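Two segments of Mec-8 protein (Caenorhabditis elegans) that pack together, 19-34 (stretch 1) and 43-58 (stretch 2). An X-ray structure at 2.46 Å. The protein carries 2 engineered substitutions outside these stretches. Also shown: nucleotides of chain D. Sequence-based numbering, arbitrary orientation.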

ATOM      1  N   THR A  19      -9.009   4.646   6.047  1.00 21.50           N
ATOM      2  CA  THR A  19      -7.886   4.741   6.975  1.00 23.43           C
ATOM      3  C   THR A  19      -6.570   4.542   6.245  1.00 25.51           C
ATOM      4  O   THR A  19      -5.627   5.317   6.414  1.00 23.25           O
ATOM      5  CB  THR A  19      -7.990   3.695   8.100  1.00 25.63           C
ATOM      6  OG1 THR A  19      -9.208   3.886   8.827  1.00 22.69           O
ATOM      7  CG2 THR A  19      -6.805   3.802   9.049  1.00 21.84           C
ATOM      8  N   LEU A  20      -6.520   3.497   5.430  1.00 26.27           N
ATOM      9  CA  LEU A  20      -5.319   3.157   4.685  1.00 25.38           C
ATOM     10  C   LEU A  20      -5.010   4.222   3.640  1.00 24.14           C
ATOM     11  O   LEU A  20      -3.847   4.528   3.378  1.00 28.09           O
ATOM     12  CB  LEU A  20      -5.474   1.792   4.021  1.00 27.44           C
ATOM     13  CG  LEU A  20      -4.169   1.151   3.556  1.00 36.78           C
ATOM     14  CD1 LEU A  20      -3.206   1.010   4.724  1.00 34.50           C
ATOM     15  CD2 LEU A  20      -4.455  -0.195   2.925  1.00 33.64           C
ATOM     16  N   ARG A  21      -6.062   4.764   3.036  1.00 25.64           N
ATOM     17  CA  ARG A  21      -5.923   5.848   2.072  1.00 27.68           C
ATOM     18  C   ARG A  21      -5.277   7.066   2.724  1.00 24.58           C
ATOM     19  O   ARG A  21      -4.403   7.695   2.135  1.00 27.66           O
ATOM     20  CB  ARG A  21      -7.281   6.211   1.468  1.00 27.03           C
ATOM     21  CG  ARG A  21      -7.230   7.318   0.426  1.00 32.77           C
ATOM     22  CD  ARG A  21      -8.584   7.523  -0.237  1.00 35.03           C
ATOM     23  NE  ARG A  21      -9.041   6.310  -0.911  1.00 36.41           N
ATOM     24  CZ  ARG A  21      -9.998   5.506  -0.458  1.00 40.36           C
ATOM     25  NH1 ARG A  21     -10.619   5.777   0.682  1.00 42.73           N
ATOM     26  NH2 ARG A  21     -10.332   4.425  -1.151  1.00 36.99           N
ATOM     27  N   GLY A  22      -5.702   7.385   3.942  1.00 25.13           N
ATOM     28  CA  GLY A  22      -5.113   8.480   4.695  1.00 22.94           C
ATOM     29  C   GLY A  22      -3.615   8.334   4.898  1.00 24.68           C
ATOM     30  O   GLY A  22      -2.890   9.326   4.963  1.00 21.59           O
ATOM     31  N   VAL A  23      -3.148   7.093   5.006  1.00 28.19           N
ATOM     32  CA  VAL A  23      -1.723   6.821   5.168  1.00 24.91           C
ATOM     33  C   VAL A  23      -0.912   7.130   3.911  1.00 26.95           C
ATOM     34  O   VAL A  23       0.103   7.824   3.968  1.00 27.11           O
ATOM     35  CB  VAL A  23      -1.481   5.341   5.547  1.00 23.60           C
ATOM     36  CG1 VAL A  23       0.009   5.020   5.553  1.00 24.69           C
ATOM     37  CG2 VAL A  23      -2.108   5.022   6.891  1.00 24.63           C
ATOM     38  N   PHE A  24      -1.371   6.604   2.779  1.00 25.95           N
ATOM     39  CA  PHE A  24      -0.645   6.712   1.515  1.00 24.50           C
ATOM     40  C   PHE A  24      -0.937   7.984   0.712  1.00 27.77           C
ATOM     41  O   PHE A  24      -0.098   8.425  -0.075  1.00 27.89           O
ATOM     42  CB  PHE A  24      -0.925   5.469   0.665  1.00 27.60           C
ATOM     43  CG  PHE A  24      -0.353   4.204   1.248  1.00 28.50           C
ATOM     44  CD1 PHE A  24      -1.052   3.490   2.206  1.00 27.71           C
ATOM     45  CD2 PHE A  24       0.886   3.735   0.843  1.00 23.90           C
ATOM     46  CE1 PHE A  24      -0.526   2.334   2.753  1.00 27.84           C
ATOM     47  CE2 PHE A  24       1.416   2.578   1.385  1.00 31.81           C
ATOM     48  CZ  PHE A  24       0.708   1.876   2.339  1.00 28.82           C
ATOM     49  N   LYS A  25      -2.117   8.570   0.904  1.00 25.93           N
ATOM     50  CA  LYS A  25      -2.481   9.801   0.200  1.00 28.83           C
ATOM     51  C   LYS A  25      -1.636  10.985   0.669  1.00 25.88           C
ATOM     52  O   LYS A  25      -1.552  12.005  -0.012  1.00 32.07           O
ATOM     53  CB  LYS A  25      -3.967  10.112   0.401  1.00 25.91           C
ATOM     54  CG  LYS A  25      -4.573  11.070  -0.606  1.00 28.46           C
ATOM     55  CD  LYS A  25      -6.050  11.276  -0.302  1.00 37.95           C
ATOM     56  CE  LYS A  25      -6.719  12.181  -1.325  1.00 47.17           C
ATOM     57  NZ  LYS A  25      -6.650  11.612  -2.698  1.00 46.14           N
ATOM     58  N   ALA A  26      -1.002  10.837   1.827  1.00 25.50           N
ATOM     59  CA  ALA A  26      -0.159  11.889   2.385  1.00 24.32           C
ATOM     60  C   ALA A  26       1.125  12.082   1.584  1.00 28.75           C
ATOM     61  O   ALA A  26       1.851  13.054   1.791  1.00 29.27           O
ATOM     62  CB  ALA A  26       0.174  11.578   3.838  1.00 23.09           C
ATOM     63  N   PHE A  27       1.406  11.151   0.678  1.00 26.28           N
ATOM     64  CA  PHE A  27       2.610  11.221  -0.140  1.00 23.56           C
ATOM     65  C   PHE A  27       2.304  11.561  -1.594  1.00 27.90           C
ATOM     66  O   PHE A  27       1.291  11.134  -2.148  1.00 28.31           O
ATOM     67  CB  PHE A  27       3.381   9.905  -0.046  1.00 26.50           C
ATOM     68  CG  PHE A  27       3.957   9.655   1.313  1.00 27.16           C
ATOM     69  CD1 PHE A  27       3.189   9.071   2.305  1.00 25.29           C
ATOM     70  CD2 PHE A  27       5.255  10.029   1.609  1.00 28.08           C
ATOM     71  CE1 PHE A  27       3.709   8.856   3.563  1.00 25.07           C
ATOM     72  CE2 PHE A  27       5.779   9.817   2.867  1.00 25.93           C
ATOM     73  CZ  PHE A  27       5.008   9.225   3.845  1.00 22.40           C
ATOM     74  N   SER A  28       3.197  12.335  -2.200  1.00 29.67           N
ATOM     75  CA  SER A  28       3.002  12.849  -3.551  1.00 28.95           C
ATOM     76  C   SER A  28       2.833  11.747  -4.594  1.00 33.38           C
ATOM     77  O   SER A  28       3.571  10.762  -4.602  1.00 32.85           O
ATOM     78  CB  SER A  28       4.175  13.751  -3.940  1.00 28.98           C
ATOM     79  OG  SER A  28       4.001  14.275  -5.243  1.00 41.55           O
ATOM     80  N   GLY A  29       1.850  11.927  -5.471  1.00 30.54           N
ATOM     81  CA  GLY A  29       1.649  11.043  -6.605  1.00 29.20           C
ATOM     82  C   GLY A  29       0.665   9.908  -6.391  1.00 31.57           C
ATOM     83  O   GLY A  29       0.513   9.050  -7.260  1.00 30.32           O
ATOM     84  N   PHE A  30      -0.010   9.904  -5.244  1.00 26.91           N
ATOM     85  CA  PHE A  30      -0.993   8.866  -4.929  1.00 28.00           C
ATOM     86  C   PHE A  30      -2.169   8.877  -5.899  1.00 31.32           C
ATOM     87  O   PHE A  30      -2.881   9.875  -6.006  1.00 35.74           O
ATOM     88  CB  PHE A  30      -1.513   9.024  -3.497  1.00 24.87           C
ATOM     89  CG  PHE A  30      -2.641   8.087  -3.159  1.00 26.12           C
ATOM     90  CD1 PHE A  30      -2.384   6.774  -2.800  1.00 25.51           C
ATOM     91  CD2 PHE A  30      -3.958   8.518  -3.202  1.00 29.50           C
ATOM     92  CE1 PHE A  30      -3.419   5.909  -2.489  1.00 28.54           C
ATOM     93  CE2 PHE A  30      -4.996   7.659  -2.893  1.00 28.70           C
ATOM     94  CZ  PHE A  30      -4.726   6.352  -2.537  1.00 30.70           C
ATOM     95  N   THR A  31      -2.365   7.774  -6.615  1.00 34.54           N
ATOM     96  CA  THR A  31      -3.484   7.686  -7.545  1.00 30.61           C
ATOM     97  C   THR A  31      -4.667   6.896  -6.994  1.00 34.83           C
ATOM     98  O   THR A  31      -5.776   7.419  -6.905  1.00 35.63           O
ATOM     99  CB  THR A  31      -3.046   7.048  -8.876  1.00 35.49           C
ATOM    100  OG1 THR A  31      -1.844   7.678  -9.340  1.00 33.91           O
ATOM    101  CG2 THR A  31      -4.137   7.201  -9.922  1.00 35.29           C
ATOM    102  N   ARG A  32      -4.430   5.644  -6.611  1.00 34.18           N
ATOM    103  CA  ARG A  32      -5.516   4.768  -6.177  1.00 34.05           C
ATOM    104  C   ARG A  32      -5.043   3.581  -5.337  1.00 32.51           C
ATOM    105  O   ARG A  32      -3.888   3.162  -5.419  1.00 31.31           O
ATOM    106  CB  ARG A  32      -6.310   4.266  -7.384  1.00 34.33           C
ATOM    107  CG  ARG A  32      -5.469   3.655  -8.477  1.00 36.44           C
ATOM    108  CD  ARG A  32      -6.186   3.756  -9.811  1.00 37.20           C
ATOM    109  NE  ARG A  32      -5.402   3.199 -10.907  1.00 37.57           N
ATOM    110  CZ  ARG A  32      -5.668   2.038 -11.496  1.00 34.21           C
ATOM    111  NH1 ARG A  32      -4.903   1.606 -12.488  1.00 37.53           N
ATOM    112  NH2 ARG A  32      -6.702   1.312 -11.092  1.00 35.85           N
ATOM    113  N   LEU A  33      -5.957   3.048  -4.532  1.00 28.51           N
ATOM    114  CA  LEU A  33      -5.668   1.947  -3.618  1.00 29.17           C
ATOM    115  C   LEU A  33      -6.714   0.831  -3.720  1.00 27.66           C
ATOM    116  O   LEU A  33      -7.898   1.097  -3.916  1.00 35.37           O
ATOM    117  CB  LEU A  33      -5.587   2.481  -2.180  1.00 32.77           C
ATOM    118  CG  LEU A  33      -5.520   1.532  -0.980  1.00 32.03           C
ATOM    119  CD1 LEU A  33      -4.705   2.180   0.121  1.00 32.04           C
ATOM    120  CD2 LEU A  33      -6.907   1.175  -0.461  1.00 33.71           C
ATOM    121  N   ARG A  34      -6.268  -0.416  -3.590  1.00 28.34           N
ATOM    122  CA  ARG A  34      -7.186  -1.550  -3.517  1.00 35.77           C
ATOM    123  C   ARG A  34      -6.869  -2.447  -2.332  1.00 31.26           C
ATOM    124  O   ARG A  34      -5.725  -2.874  -2.146  1.00 27.08           O
ATOM    125  CB  ARG A  34      -7.168  -2.377  -4.807  1.00 30.18           C
ATOM    126  CG  ARG A  34      -7.906  -1.723  -5.961  1.00 38.63           C
ATOM    127  CD  ARG A  34      -7.221  -1.927  -7.301  1.00 47.49           C
ATOM    128  NE  ARG A  34      -7.908  -2.936  -8.108  1.00 59.84           N
ATOM    129  CZ  ARG A  34      -8.863  -2.660  -8.993  1.00 61.15           C
ATOM    130  NH1 ARG A  34      -9.258  -1.406  -9.172  1.00 59.52           N
ATOM    131  NH2 ARG A  34      -9.438  -3.635  -9.689  1.00 56.85           N
TER
ATOM    132  P    DA D   4      -2.732 -12.807  -6.327  1.00 38.59           P
ATOM    133  OP1  DA D   4      -2.858 -14.043  -5.523  1.00 36.26           O
ATOM    134  OP2  DA D   4      -2.188 -12.875  -7.702  1.00 33.40           O
ATOM    135  O5'  DA D   4      -4.157 -12.086  -6.413  1.00 31.06           O
ATOM    136  C5'  DA D   4      -4.853 -11.714  -5.227  1.00 32.87           C
ATOM    137  C4'  DA D   4      -5.877 -10.629  -5.525  1.00 39.64           C
ATOM    138  O4'  DA D   4      -5.200  -9.351  -5.648  1.00 38.94           O
ATOM    139  C3'  DA D   4      -6.658 -10.824  -6.824  1.00 42.93           C
ATOM    140  O3'  DA D   4      -8.019 -10.442  -6.654  1.00 48.48           O
ATOM    141  C2'  DA D   4      -5.935  -9.911  -7.810  1.00 43.33           C
ATOM    142  C1'  DA D   4      -5.463  -8.776  -6.910  1.00 36.80           C
ATOM    143  N9   DA D   4      -4.235  -8.145  -7.385  1.00 33.38           N
ATOM    144  C8   DA D   4      -3.056  -8.771  -7.685  1.00 33.13           C
ATOM    145  N7   DA D   4      -2.114  -7.957  -8.096  1.00 33.39           N
ATOM    146  C5   DA D   4      -2.714  -6.709  -8.067  1.00 33.59           C
ATOM    147  C6   DA D   4      -2.242  -5.421  -8.389  1.00 27.43           C
ATOM    148  N6   DA D   4      -0.999  -5.179  -8.822  1.00 25.60           N
ATOM    149  N1   DA D   4      -3.098  -4.388  -8.250  1.00 29.33           N
ATOM    150  C2   DA D   4      -4.341  -4.634  -7.816  1.00 30.98           C
ATOM    151  N3   DA D   4      -4.898  -5.797  -7.483  1.00 32.07           N
ATOM    152  C4   DA D   4      -4.024  -6.805  -7.632  1.00 32.44           C
ATOM    153  P    DC D   5      -9.132 -10.955  -7.698  1.00 54.51           P
ATOM    154  OP1  DC D   5     -10.385 -11.221  -6.957  1.00 54.56           O
ATOM    155  OP2  DC D   5      -8.514 -12.030  -8.506  1.00 47.84           O
ATOM    156  O5'  DC D   5      -9.356  -9.693  -8.656  1.00 50.94           O
ATOM    157  C5'  DC D   5      -9.899  -8.494  -8.122  1.00 45.11           C
ATOM    158  C4'  DC D   5      -9.647  -7.317  -9.050  1.00 43.60           C
ATOM    159  O4'  DC D   5      -8.231  -7.043  -9.113  1.00 46.13           O
ATOM    160  C3'  DC D   5     -10.100  -7.501 -10.505  1.00 47.54           C
ATOM    161  O3'  DC D   5     -11.181  -6.613 -10.780  1.00 58.42           O
ATOM    162  C2'  DC D   5      -8.859  -7.162 -11.350  1.00 46.15           C
ATOM    163  C1'  DC D   5      -7.956  -6.453 -10.352  1.00 41.16           C
ATOM    164  N1   DC D   5      -6.502  -6.590 -10.646  1.00 40.27           N
ATOM    165  C2   DC D   5      -5.727  -5.437 -10.792  1.00 36.14           C
ATOM    166  O2   DC D   5      -6.265  -4.332 -10.664  1.00 43.49           O
ATOM    167  N3   DC D   5      -4.404  -5.564 -11.062  1.00 34.93           N
ATOM    168  C4   DC D   5      -3.864  -6.775 -11.192  1.00 35.32           C
ATOM    169  N4   DC D   5      -2.556  -6.849 -11.459  1.00 36.70           N
ATOM    170  C5   DC D   5      -4.640  -7.964 -11.051  1.00 31.25           C
ATOM    171  C6   DC D   5      -5.944  -7.827 -10.783  1.00 36.48           C
ATOM    172  P    DC D   3       1.695 -14.360  -2.636  1.00 23.41           P
ATOM    173  OP1  DC D   3       0.686 -15.116  -3.409  1.00 26.56           O
ATOM    174  OP2  DC D   3       3.116 -14.397  -3.045  1.00 26.81           O
ATOM    175  O5'  DC D   3       1.251 -12.824  -2.564  1.00 25.59           O
ATOM    176  C5'  DC D   3      -0.106 -12.482  -2.281  1.00 25.67           C
ATOM    177  C4'  DC D   3      -0.696 -11.614  -3.384  1.00 25.55           C
ATOM    178  O4'  DC D   3       0.069 -10.384  -3.491  1.00 21.60           O
ATOM    179  C3'  DC D   3      -0.688 -12.226  -4.781  1.00 26.14           C
ATOM    180  O3'  DC D   3      -1.818 -11.769  -5.511  1.00 29.81           O
ATOM    181  C2'  DC D   3       0.609 -11.688  -5.375  1.00 25.98           C
ATOM    182  C1'  DC D   3       0.667 -10.293  -4.769  1.00 24.69           C
ATOM    183  N1   DC D   3       2.054  -9.781  -4.601  1.00 26.99           N
ATOM    184  C2   DC D   3       2.577  -8.884  -5.536  1.00 24.13           C
ATOM    185  O2   DC D   3       1.873  -8.532  -6.491  1.00 25.79           O
ATOM    186  N3   DC D   3       3.842  -8.426  -5.371  1.00 26.81           N
ATOM    187  C4   DC D   3       4.568  -8.831  -4.328  1.00 22.83           C
ATOM    188  N4   DC D   3       5.810  -8.351  -4.208  1.00 18.72           N
ATOM    189  C5   DC D   3       4.054  -9.747  -3.364  1.00 24.28           C
ATOM    190  C6   DC D   3       2.805 -10.193  -3.538  1.00 26.61           C
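Stretch 2 43-58: VAFVEYSDLQKATQAM

Stretch 2 runs as a strand from Val 43 to Tyr 48, passes through Ser 49 and Asp 50, and continues as a helix from Leu 51 to Met 58. Its strand lies antiparallel beside strand 30-34 of stretch 1: the axes come within 4.7 Å and their directions differ by 161°. The same strand crosses helix 19-24 at -39°, with a closest approach of 10.6 Å, a spacing that leaves room for a layer of side chains. In all, 894 Å² is buried between the stretches.

Along stretch 1, Leu 20 makes the first contact, its CD2 lying 3.6 Å from CB of Ala 44. One turn later Phe 24 packs on Val 46. CG2 of Val 46 is 3.9 Å from the centroid of the Phe 24 ring and 5° off its normal, which places the methyl squarely over the face as a CH-pi contact. The main chain of Phe 24 is held too, since Tyr 48 OH donates to Phe 24 O at 2.8 Å.

A type I turn from Phe 24 to Phe 27 leads out of the helical region, and CB of Phe 27 then meets CB of Ala 57 on the second helix at 4.1 Å. At Ser 28, OG accepts from Lys 53 NZ at 3.1 Å, while water 1 bridges the backbones, donating to Ser 28 O at 2.6 Å and to Lys 53 O at 2.8 Å.

Gly 29 lies in a type II turn from Phe 27 to Phe 30. With phi/psi of 94/6, a CB would be jammed against the preceding carbonyl; it would also come within 2.9 Å of both Ser 49 OG and Lys 53 CB. Gly 29 O accepts from Ser 49 N at 2.7 Å.

The strand pairing follows. Phe 30 faces Tyr 48 in a non-hydrogen-bonded pair, and its CE1 reaches CG1 of Val 46 at 3.6 Å, with that methyl at the ring edge. Thr 31 N donates to Glu 47 O at 2.9 Å, and Glu 47 N donates to Arg 32 O at 2.8 Å. The Arg 32 side chain forms a salt bridge with Glu 47, in which NE to OE1 is very short at 2.4 Å. Leu 33 pairs with Val 46, CD1 to CG2 being 3.8 Å, on the same sheet face as Phe 30 and Tyr 48. Finally, Arg 34 and Phe 45 form a reciprocal pair: Arg 34 N to Phe 45 O and Phe 45 N to Arg 34 O are both 2.9 Å. On their face of the sheet, DA4 covers one face of the Phe 45 ring.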

ATOM      1  N   VAL A  43      -4.156  -7.756   2.544  1.00 33.10           N
ATOM      2  CA  VAL A  43      -3.041  -7.079   1.883  1.00 29.65           C
ATOM      3  C   VAL A  43      -3.599  -5.913   1.069  1.00 30.86           C
ATOM      4  O   VAL A  43      -4.814  -5.775   0.934  1.00 28.07           O
ATOM      5  CB  VAL A  43      -2.257  -8.020   0.943  1.00 26.01           C
ATOM      6  CG1 VAL A  43      -1.804  -9.271   1.679  1.00 18.75           C
ATOM      7  CG2 VAL A  43      -3.097  -8.378  -0.280  1.00 24.57           C
ATOM      8  N   ALA A  44      -2.722  -5.064   0.542  1.00 28.14           N
ATOM      9  CA  ALA A  44      -3.175  -3.909  -0.232  1.00 24.77           C
ATOM     10  C   ALA A  44      -2.270  -3.603  -1.417  1.00 26.81           C
ATOM     11  O   ALA A  44      -1.061  -3.817  -1.359  1.00 22.47           O
ATOM     12  CB  ALA A  44      -3.279  -2.693   0.665  1.00 26.90           C
ATOM     13  N   PHE A  45      -2.868  -3.099  -2.492  1.00 25.44           N
ATOM     14  CA  PHE A  45      -2.111  -2.613  -3.636  1.00 23.55           C
ATOM     15  C   PHE A  45      -2.322  -1.111  -3.804  1.00 26.27           C
ATOM     16  O   PHE A  45      -3.447  -0.650  -4.004  1.00 24.21           O
ATOM     17  CB  PHE A  45      -2.515  -3.373  -4.901  1.00 27.90           C
ATOM     18  CG  PHE A  45      -2.265  -4.852  -4.820  1.00 22.44           C
ATOM     19  CD1 PHE A  45      -1.014  -5.376  -5.101  1.00 24.79           C
ATOM     20  CD2 PHE A  45      -3.278  -5.718  -4.446  1.00 24.03           C
ATOM     21  CE1 PHE A  45      -0.784  -6.735  -5.022  1.00 26.78           C
ATOM     22  CE2 PHE A  45      -3.054  -7.079  -4.365  1.00 25.43           C
ATOM     23  CZ  PHE A  45      -1.805  -7.589  -4.652  1.00 22.77           C
ATOM     24  N   VAL A  46      -1.234  -0.351  -3.720  1.00 30.80           N
ATOM     25  CA  VAL A  46      -1.308   1.106  -3.779  1.00 26.29           C
ATOM     26  C   VAL A  46      -0.554   1.653  -4.985  1.00 26.55           C
ATOM     27  O   VAL A  46       0.639   1.400  -5.151  1.00 28.08           O
ATOM     28  CB  VAL A  46      -0.745   1.748  -2.498  1.00 25.16           C
ATOM     29  CG1 VAL A  46      -1.026   3.242  -2.491  1.00 24.90           C
ATOM     30  CG2 VAL A  46      -1.348   1.088  -1.273  1.00 27.39           C
ATOM     31  N   GLU A  47      -1.257   2.410  -5.823  1.00 29.65           N
ATOM     32  CA  GLU A  47      -0.676   2.930  -7.055  1.00 27.91           C
ATOM     33  C   GLU A  47      -0.238   4.390  -6.948  1.00 29.38           C
ATOM     34  O   GLU A  47      -0.946   5.221  -6.380  1.00 30.01           O
ATOM     35  CB  GLU A  47      -1.670   2.783  -8.206  1.00 23.47           C
ATOM     36  CG  GLU A  47      -1.074   3.104  -9.559  1.00 29.82           C
ATOM     37  CD  GLU A  47      -2.099   3.056 -10.672  1.00 37.54           C
ATOM     38  OE1 GLU A  47      -3.088   3.813 -10.600  1.00 37.41           O
ATOM     39  OE2 GLU A  47      -1.915   2.258 -11.617  1.00 38.27           O
ATOM     40  N   TYR A  48       0.935   4.689  -7.497  1.00 28.10           N
ATOM     41  CA  TYR A  48       1.416   6.065  -7.593  1.00 29.65           C
ATOM     42  C   TYR A  48       1.643   6.484  -9.049  1.00 28.98           C
ATOM     43  O   TYR A  48       1.762   5.636  -9.932  1.00 32.23           O
ATOM     44  CB  TYR A  48       2.693   6.236  -6.773  1.00 26.17           C
ATOM     45  CG  TYR A  48       2.429   6.324  -5.287  1.00 30.03           C
ATOM     46  CD1 TYR A  48       2.330   5.175  -4.509  1.00 26.50           C
ATOM     47  CD2 TYR A  48       2.273   7.554  -4.663  1.00 31.14           C
ATOM     48  CE1 TYR A  48       2.081   5.256  -3.148  1.00 27.28           C
ATOM     49  CE2 TYR A  48       2.026   7.646  -3.309  1.00 29.49           C
ATOM     50  CZ  TYR A  48       1.933   6.494  -2.555  1.00 27.31           C
ATOM     51  OH  TYR A  48       1.687   6.585  -1.205  1.00 29.89           O
ATOM     52  N   SER A  49       1.713   7.792  -9.289  1.00 31.70           N
ATOM     53  CA  SER A  49       1.744   8.330 -10.650  1.00 28.99           C
ATOM     54  C   SER A  49       2.974   7.899 -11.449  1.00 32.96           C
ATOM     55  O   SER A  49       2.912   7.776 -12.671  1.00 35.53           O
ATOM     56  CB  SER A  49       1.667   9.858 -10.610  1.00 23.34           C
ATOM     57  OG  SER A  49       2.774  10.411  -9.921  1.00 33.30           O
ATOM     58  N   ASP A  50       4.084   7.662 -10.760  1.00 32.09           N
ATOM     59  CA  ASP A  50       5.291   7.161 -11.409  1.00 30.71           C
ATOM     60  C   ASP A  50       6.145   6.376 -10.414  1.00 33.82           C
ATOM     61  O   ASP A  50       5.846   6.346  -9.219  1.00 33.43           O
ATOM     62  CB  ASP A  50       6.092   8.311 -12.044  1.00 27.86           C
ATOM     63  CG  ASP A  50       6.577   9.338 -11.027  1.00 34.71           C
ATOM     64  OD1 ASP A  50       7.223   8.959 -10.026  1.00 35.16           O
ATOM     65  OD2 ASP A  50       6.315  10.541 -11.238  1.00 38.15           O
ATOM     66  N   LEU A  51       7.195   5.733 -10.918  1.00 32.10           N
ATOM     67  CA  LEU A  51       8.079   4.919 -10.087  1.00 32.54           C
ATOM     68  C   LEU A  51       8.727   5.696  -8.945  1.00 29.58           C
ATOM     69  O   LEU A  51       8.772   5.220  -7.812  1.00 27.84           O
ATOM     70  CB  LEU A  51       9.173   4.280 -10.944  1.00 28.48           C
ATOM     71  CG  LEU A  51      10.143   3.386 -10.169  1.00 34.31           C
ATOM     72  CD1 LEU A  51       9.397   2.257  -9.480  1.00 30.24           C
ATOM     73  CD2 LEU A  51      11.229   2.843 -11.085  1.00 36.89           C
ATOM     74  N   GLN A  52       9.222   6.893  -9.247  1.00 27.55           N
ATOM     75  CA  GLN A  52       9.966   7.687  -8.269  1.00 33.33           C
ATOM     76  C   GLN A  52       9.122   8.051  -7.049  1.00 30.45           C
ATOM     77  O   GLN A  52       9.630   8.114  -5.930  1.00 33.65           O
ATOM     78  CB  GLN A  52      10.519   8.968  -8.909  1.00 29.81           C
ATOM     79  CG  GLN A  52      11.558   8.762 -10.010  1.00 38.01           C
ATOM     80  CD  GLN A  52      10.994   8.117 -11.261  1.00 36.70           C
ATOM     81  OE1 GLN A  52       9.805   8.241 -11.558  1.00 38.83           O
ATOM     82  NE2 GLN A  52      11.848   7.422 -12.001  1.00 41.15           N
ATOM     83  N   LYS A  53       7.834   8.284  -7.265  1.00 31.69           N
ATOM     84  CA  LYS A  53       6.943   8.632  -6.168  1.00 28.38           C
ATOM     85  C   LYS A  53       6.557   7.386  -5.381  1.00 28.79           C
ATOM     86  O   LYS A  53       6.330   7.453  -4.173  1.00 30.36           O
ATOM     87  CB  LYS A  53       5.689   9.334  -6.694  1.00 34.21           C
ATOM     88  CG  LYS A  53       5.956  10.638  -7.436  1.00 39.11           C
ATOM     89  CD  LYS A  53       6.531  11.701  -6.514  1.00 39.68           C
ATOM     90  CE  LYS A  53       6.748  13.007  -7.261  1.00 41.02           C
ATOM     91  NZ  LYS A  53       5.474  13.545  -7.813  1.00 33.59           N
ATOM     92  N   ALA A  54       6.484   6.252  -6.071  1.00 29.24           N
ATOM     93  CA  ALA A  54       6.203   4.974  -5.427  1.00 24.91           C
ATOM     94  C   ALA A  54       7.364   4.547  -4.535  1.00 29.87           C
ATOM     95  O   ALA A  54       7.162   4.111  -3.401  1.00 24.15           O
ATOM     96  CB  ALA A  54       5.912   3.905  -6.469  1.00 22.75           C
ATOM     97  N   THR A  55       8.579   4.669  -5.061  1.00 32.00           N
ATOM     98  CA  THR A  55       9.789   4.349  -4.313  1.00 28.76           C
ATOM     99  C   THR A  55       9.902   5.250  -3.090  1.00 31.89           C
ATOM    100  O   THR A  55      10.193   4.790  -1.987  1.00 28.29           O
ATOM    101  CB  THR A  55      11.049   4.505  -5.185  1.00 28.63           C
ATOM    102  OG1 THR A  55      10.971   3.612  -6.301  1.00 26.29           O
ATOM    103  CG2 THR A  55      12.298   4.180  -4.383  1.00 29.09           C
ATOM    104  N   GLN A  56       9.652   6.538  -3.305  1.00 31.74           N
ATOM    105  CA  GLN A  56       9.724   7.545  -2.252  1.00 31.36           C
ATOM    106  C   GLN A  56       8.770   7.220  -1.107  1.00 28.45           C
ATOM    107  O   GLN A  56       9.123   7.340   0.066  1.00 28.43           O
ATOM    108  CB  GLN A  56       9.405   8.921  -2.838  1.00 30.21           C
ATOM    109  CG  GLN A  56       9.346  10.065  -1.848  1.00 34.84           C
ATOM    110  CD  GLN A  56       8.997  11.374  -2.531  1.00 34.93           C
ATOM    111  OE1 GLN A  56       9.419  11.622  -3.661  1.00 35.57           O
ATOM    112  NE2 GLN A  56       8.230  12.218  -1.851  1.00 33.12           N
ATOM    113  N   ALA A  57       7.560   6.801  -1.463  1.00 28.81           N
ATOM    114  CA  ALA A  57       6.545   6.433  -0.484  1.00 27.31           C
ATOM    115  C   ALA A  57       6.835   5.096   0.199  1.00 26.07           C
ATOM    116  O   ALA A  57       6.563   4.936   1.389  1.00 23.08           O
ATOM    117  CB  ALA A  57       5.173   6.393  -1.143  1.00 25.81           C
ATOM    118  N   MET A  58       7.390   4.142  -0.546  1.00 28.36           N
ATOM    119  CA  MET A  58       7.683   2.825   0.018  1.00 29.41           C
ATOM    120  C   MET A  58       8.750   2.923   1.103  1.00 25.56           C
ATOM    121  O   MET A  58       8.603   2.352   2.184  1.00 24.61           O
ATOM    122  CB  MET A  58       8.132   1.849  -1.071  1.00 20.67           C
ATOM    123  CG  MET A  58       8.570   0.497  -0.520  1.00 28.17           C
ATOM    124  SD  MET A  58       8.948  -0.725  -1.786  1.00 33.49           S
ATOM    125  CE  MET A  58      10.398   0.018  -2.521  1.00 34.05           C
TER
HETATM  126  O   HOH W   1       5.171   9.687  -2.875  1.00 25.11           O